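Local coordinates for regulatory protein SWI6 (Saccharomyces cerevisiae, PDB 1SW6), which serves as the shared subunit of the yeast transcription complexes SBF and MBF, which drive cell-cycle-dependent gene expression, and is represented here by its ankyrin-repeat domain, at residues L168-K173 against I204-I208; F183-D188 against I227-W231. All coordinates share one frame; numbering follows the deposited sequence.

Contact 1: L168-K173 against I204-I208; sequences LVKAVK and ILHHI
I204 and V172 meet at the centre of this pairing of ANK 2 and ANK 3 helices, whose axes run 9.0 Å apart and nearly parallel (20°). Along I204 from CB, the CG2 branch turns to L228 of helix 218-234, while CG1, anti to the backbone N (chi1 -175°), is the arm that, with chi2 at 70°, brings CD1 against V172. That tip does the touching: it sits 3.3 Å from V172 CG2, tighter than usual for two carbons, and 3.9 Å from L168 CG, with the L168 carbonyl oxygen and V169 CA also against it. The other V172 methyl, CG1, rests 3.7 Å from I208 CG1. Beside this cluster, V169 CG1 stands over the centre of the H207 imidazole in a CH-pi contact, 3.6 Å from the ring centroid. D198 is hydrogen-bonded to H207 NE2, which probably steadies that ring, while K173 lays its CD near H207 ND1 and sends its ammonium to E165. No hydrogen bond joins 168-173 to 204-208, though V172 O is bonded to T211 OG1 farther along helix 204-212; between the segments themselves, cohesion rests on branched aliphatic shape and one ring face.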
loop_
_atom_site.group_PDB
_atom_site.type_symbol
_atom_site.label_atom_id
_atom_site.label_comp_id
_atom_site.label_asym_id
_atom_site.label_seq_id
_atom_site.Cartn_x
_atom_site.Cartn_y
_atom_site.Cartn_z
ATOM N N LEU A 168 8.831 -11.942 -2.944
ATOM C CA LEU A 168 10.191 -11.421 -2.894
ATOM C C LEU A 168 10.246 -10.094 -3.661
ATOM O O LEU A 168 11.007 -9.200 -3.309
ATOM C CB LEU A 168 11.182 -12.427 -3.484
ATOM C CG LEU A 168 12.627 -11.922 -3.507
ATOM C CD1 LEU A 168 13.128 -11.759 -2.083
ATOM C CD2 LEU A 168 13.517 -12.898 -4.290
ATOM N N VAL A 169 9.432 -9.968 -4.708
ATOM C CA VAL A 169 9.379 -8.727 -5.484
ATOM C C VAL A 169 8.949 -7.562 -4.566
ATOM O O VAL A 169 9.386 -6.431 -4.737
ATOM C CB VAL A 169 8.397 -8.875 -6.690
ATOM C CG1 VAL A 169 8.107 -7.506 -7.341
ATOM C CG2 VAL A 169 9.015 -9.813 -7.731
ATOM N N LYS A 170 8.104 -7.852 -3.578
ATOM C CA LYS A 170 7.652 -6.825 -2.641
ATOM C C LYS A 170 8.818 -6.343 -1.793
ATOM O O LYS A 170 8.898 -5.165 -1.438
ATOM C CB LYS A 170 6.543 -7.377 -1.738
ATOM C CG LYS A 170 5.303 -7.784 -2.520
ATOM C CD LYS A 170 4.879 -6.645 -3.443
ATOM C CE LYS A 170 3.955 -7.129 -4.537
ATOM N NZ LYS A 170 3.633 -6.026 -5.473
ATOM N N ALA A 171 9.736 -7.257 -1.491
ATOM C CA ALA A 171 10.912 -6.914 -0.707
ATOM C C ALA A 171 11.741 -5.865 -1.427
ATOM O O ALA A 171 12.316 -4.976 -0.790
ATOM C CB ALA A 171 11.769 -8.157 -0.459
ATOM N N VAL A 172 11.822 -5.950 -2.750
ATOM C CA VAL A 172 12.644 -4.968 -3.450
ATOM C C VAL A 172 11.909 -3.731 -3.948
ATOM O O VAL A 172 12.529 -2.832 -4.512
ATOM C CB VAL A 172 13.435 -5.611 -4.614
ATOM C CG1 VAL A 172 14.376 -6.685 -4.048
ATOM C CG2 VAL A 172 12.485 -6.210 -5.642
ATOM N N LYS A 173 10.600 -3.669 -3.722
ATOM C CA LYS A 173 9.834 -2.497 -4.135
ATOM C C LYS A 173 9.578 -1.543 -2.965
ATOM O O LYS A 173 8.949 -0.495 -3.145
ATOM C CB LYS A 173 8.510 -2.911 -4.783
ATOM C CG LYS A 173 8.699 -3.557 -6.143
ATOM C CD LYS A 173 7.374 -3.923 -6.788
ATOM C CE LYS A 173 6.580 -2.680 -7.174
ATOM N NZ LYS A 173 5.437 -3.062 -8.042
ATOM N N ILE A 204 13.405 -10.245 -10.753
ATOM C CA ILE A 204 13.657 -9.527 -9.517
ATOM C C ILE A 204 14.623 -8.370 -9.789
ATOM O O ILE A 204 14.534 -7.319 -9.153
ATOM C CB ILE A 204 14.247 -10.462 -8.430
ATOM C CG1 ILE A 204 14.385 -9.697 -7.111
ATOM C CG2 ILE A 204 15.586 -11.002 -8.865
ATOM C CD1 ILE A 204 13.029 -9.386 -6.466
ATOM N N LEU A 205 15.537 -8.554 -10.742
ATOM C CA LEU A 205 16.490 -7.491 -11.070
ATOM C C LEU A 205 15.807 -6.319 -11.739
ATOM O O LEU A 205 16.195 -5.181 -11.535
ATOM C CB LEU A 205 17.608 -7.989 -11.990
ATOM C CG LEU A 205 18.654 -8.912 -11.373
ATOM C CD1 LEU A 205 19.795 -9.150 -12.375
ATOM C CD2 LEU A 205 19.190 -8.270 -10.090
ATOM N N HIS A 206 14.796 -6.588 -12.555
ATOM C CA HIS A 206 14.104 -5.491 -13.224
ATOM C C HIS A 206 13.454 -4.617 -12.167
ATOM O O HIS A 206 13.508 -3.398 -12.247
ATOM C CB HIS A 206 13.021 -6.009 -14.174
ATOM C CG HIS A 206 13.539 -6.461 -15.500
ATOM N ND1 HIS A 206 13.653 -7.791 -15.840
ATOM C CD2 HIS A 206 13.953 -5.758 -16.582
ATOM C CE1 HIS A 206 14.112 -7.889 -17.074
ATOM N NE2 HIS A 206 14.303 -6.670 -17.547
ATOM N N HIS A 207 12.849 -5.255 -11.171
ATOM C CA HIS A 207 12.173 -4.527 -10.110
ATOM C C HIS A 207 13.129 -3.742 -9.225
ATOM O O HIS A 207 12.801 -2.631 -8.806
ATOM C CB HIS A 207 11.319 -5.489 -9.266
ATOM C CG HIS A 207 10.097 -5.990 -9.976
ATOM N ND1 HIS A 207 9.012 -5.182 -10.254
ATOM C CD2 HIS A 207 9.800 -7.207 -10.492
ATOM C CE1 HIS A 207 8.103 -5.882 -10.911
ATOM N NE2 HIS A 207 8.556 -7.113 -11.067
ATOM N N ILE A 208 14.309 -4.298 -8.945
ATOM C CA ILE A 208 15.288 -3.602 -8.112
ATOM C C ILE A 208 15.626 -2.286 -8.810
ATOM O O ILE A 208 15.572 -1.207 -8.214
ATOM C CB ILE A 208 16.585 -4.433 -7.926
ATOM C CG1 ILE A 208 16.298 -5.673 -7.064
ATOM C CG2 ILE A 208 17.672 -3.562 -7.297
ATOM C CD1 ILE A 208 17.514 -6.491 -6.727
#

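Contact 2: F183-D188 against I227-W231; sequences FEALLD and ILMGW
W231 and D188 supply the one direct hydrogen bond between 183-188 and 227-231. The indole NE1 donates to D188 OD1 over 2.8 Å, almost straight. The acceptor lies in the plane of the indole, while the carboxylate is turned 46° from it, and the N-H arrives nearly along the C-O axis of OD1. The same oxygen also takes a salt bridge from R238, so indole and guanidinium share one anion. A second polar link between the segments is indirect: water 1 donates to I227 O at 2.9 Å and, weakly, to E184 OE2, whose stronger partner, by salt bridge, is K234 farther along helix 218-234.

CH-pi contact comes next. L187 CB lies over one face of the W231 five-membered ring, 3.6 Å from its centroid. With CG anti to the backbone N (chi1 -176°), the indole extends across to helix 183-190, its face on L187 and its N-H at D188. Replacing the tryptophan by alanine would probably take the indole donor from D188 OD1 and leave the L187 side chain without the ring face it packs on.

Apolar packing makes up the rest, much of it at I227. Its CG2 is wedged between F183 CD2 at 3.5 Å and E184 CB at 3.6 Å, and its CB approaches the edge of the phenylalanine ring in plane. L187 CD1 reaches W231 CB at 3.8 Å and touches L228 CD1 at 4.2 Å.

The axes, 48° apart, join a helix of ANK 2 to one of ANK 3. F183 and L187 also pack on helix 167-173, L186 faces helix 144-152 of the preceding repeat, and M229, on helix 218-234, packs against helix 268-276, also in ANK 3.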
loop_
_atom_site.group_PDB
_atom_site.type_symbol
_atom_site.label_atom_id
_atom_site.label_comp_id
_atom_site.label_asym_id
_atom_site.label_seq_id
_atom_site.Cartn_x
_atom_site.Cartn_y
_atom_site.Cartn_z
ATOM N N PHE A 183 17.127 -8.207 4.474
ATOM C CA PHE A 183 17.174 -8.758 3.119
ATOM C C PHE A 183 18.022 -10.006 2.899
ATOM O O PHE A 183 17.536 -10.982 2.321
ATOM C CB PHE A 183 17.603 -7.689 2.113
ATOM C CG PHE A 183 17.347 -8.077 0.682
ATOM C CD1 PHE A 183 16.050 -8.345 0.239
ATOM C CD2 PHE A 183 18.394 -8.170 -0.225
ATOM C CE1 PHE A 183 15.802 -8.695 -1.090
ATOM C CE2 PHE A 183 18.154 -8.521 -1.559
ATOM C CZ PHE A 183 16.855 -8.782 -1.989
ATOM N N GLU A 184 19.278 -9.989 3.338
ATOM C CA GLU A 184 20.129 -11.145 3.121
ATOM C C GLU A 184 19.584 -12.386 3.804
ATOM O O GLU A 184 19.617 -13.475 3.225
ATOM C CB GLU A 184 21.569 -10.867 3.571
ATOM C CG GLU A 184 22.525 -12.036 3.286
ATOM C CD GLU A 184 23.981 -11.600 3.147
ATOM O OE1 GLU A 184 24.325 -10.486 3.593
ATOM O OE2 GLU A 184 24.787 -12.375 2.595
ATOM N N ALA A 185 19.072 -12.231 5.026
ATOM C CA ALA A 185 18.505 -13.372 5.743
ATOM C C ALA A 185 17.221 -13.814 5.040
ATOM O O ALA A 185 16.897 -15.006 5.001
ATOM C CB ALA A 185 18.203 -12.992 7.200
ATOM N N LEU A 186 16.492 -12.853 4.483
ATOM C CA LEU A 186 15.244 -13.166 3.767
ATOM C C LEU A 186 15.469 -14.095 2.557
ATOM O O LEU A 186 14.634 -14.940 2.233
ATOM C CB LEU A 186 14.583 -11.879 3.282
ATOM C CG LEU A 186 13.208 -12.018 2.622
ATOM C CD1 LEU A 186 12.172 -12.450 3.656
ATOM C CD2 LEU A 186 12.809 -10.671 2.017
ATOM N N LEU A 187 16.598 -13.933 1.885
ATOM C CA LEU A 187 16.886 -14.758 0.727
ATOM C C LEU A 187 16.990 -16.242 1.091
ATOM O O LEU A 187 16.684 -17.097 0.267
ATOM C CB LEU A 187 18.169 -14.268 0.040
ATOM C CG LEU A 187 18.019 -12.883 -0.615
ATOM C CD1 LEU A 187 19.344 -12.413 -1.199
ATOM C CD2 LEU A 187 16.952 -12.958 -1.709
ATOM N N ASP A 188 17.412 -16.561 2.313
ATOM C CA ASP A 188 17.510 -17.974 2.696
ATOM C C ASP A 188 16.151 -18.658 2.635
ATOM O O ASP A 188 16.068 -19.865 2.368
ATOM C CB ASP A 188 18.097 -18.148 4.104
ATOM C CG ASP A 188 19.589 -17.855 4.160
ATOM O OD1 ASP A 188 20.226 -17.706 3.082
ATOM O OD2 ASP A 188 20.123 -17.781 5.287
ATOM N N ILE A 227 23.571 -7.270 -2.239
ATOM C CA ILE A 227 23.290 -8.377 -1.327
ATOM C C ILE A 227 22.902 -9.624 -2.119
ATOM O O ILE A 227 23.318 -10.727 -1.786
ATOM C CB ILE A 227 22.124 -8.054 -0.344
ATOM C CG1 ILE A 227 22.592 -7.069 0.727
ATOM C CG2 ILE A 227 21.619 -9.331 0.313
ATOM C CD1 ILE A 227 23.766 -7.572 1.539
ATOM N N LEU A 228 22.100 -9.446 -3.167
ATOM C CA LEU A 228 21.678 -10.575 -3.991
ATOM C C LEU A 228 22.880 -11.267 -4.659
ATOM O O LEU A 228 22.988 -12.499 -4.636
ATOM C CB LEU A 228 20.689 -10.101 -5.066
ATOM C CG LEU A 228 20.224 -11.146 -6.092
ATOM C CD1 LEU A 228 19.809 -12.419 -5.379
ATOM C CD2 LEU A 228 19.062 -10.604 -6.904
ATOM N N MET A 229 23.773 -10.480 -5.257
ATOM C CA MET A 229 24.949 -11.055 -5.912
ATOM C C MET A 229 25.855 -11.752 -4.884
ATOM O O MET A 229 26.299 -12.878 -5.103
ATOM C CB MET A 229 25.724 -9.977 -6.669
ATOM C CG MET A 229 24.971 -9.384 -7.864
ATOM S SD MET A 229 24.485 -10.640 -9.094
ATOM C CE MET A 229 26.118 -11.080 -9.733
ATOM N N GLY A 230 26.116 -11.090 -3.759
ATOM C CA GLY A 230 26.939 -11.706 -2.733
ATOM C C GLY A 230 26.322 -13.001 -2.217
ATOM O O GLY A 230 27.026 -13.996 -1.998
ATOM N N TRP A 231 25.003 -12.998 -2.033
ATOM C CA TRP A 231 24.290 -14.178 -1.531
ATOM C C TRP A 231 24.474 -15.374 -2.462
ATOM O O TRP A 231 24.686 -16.503 -2.007
ATOM C CB TRP A 231 22.787 -13.887 -1.389
ATOM C CG TRP A 231 21.991 -15.041 -0.782
ATOM C CD1 TRP A 231 21.753 -15.271 0.547
ATOM C CD2 TRP A 231 21.354 -16.109 -1.492
ATOM N NE1 TRP A 231 21.005 -16.417 0.702
ATOM C CE2 TRP A 231 20.748 -16.950 -0.533
ATOM C CE3 TRP A 231 21.234 -16.438 -2.850
ATOM C CZ2 TRP A 231 20.031 -18.100 -0.886
ATOM C CZ3 TRP A 231 20.519 -17.583 -3.204
ATOM C CH2 TRP A 231 19.928 -18.400 -2.221
HETATM O O HOH W 1 25.397 -10.874 0.260
#

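Contacts 1 and 2 join the same two ankyrin repeats, ANK 2 and ANK 3, through successive layers: contact 1 pairs helix 167-173 with 204-212, and contact 2 pairs 183-190 with 218-234. Their centres lie about 12 Å apart, and their segments alternate along the chain, as expected for stacked ankyrin repeats. The layers touch directly within each repeat. In ANK 2, A171 CB meets L186 CD2 at 3.7 Å and V172 CG1 meets F183 CZ at 3.8 Å; in ANK 3, L228 CD2 lies 4.0 Å from L205 CD2. Y224 bridges them further, contacting V172, I208 and F183. Together they make an adjoining apolar interface, buried at contact 1 and partly buried at contact 2, where polar links are added.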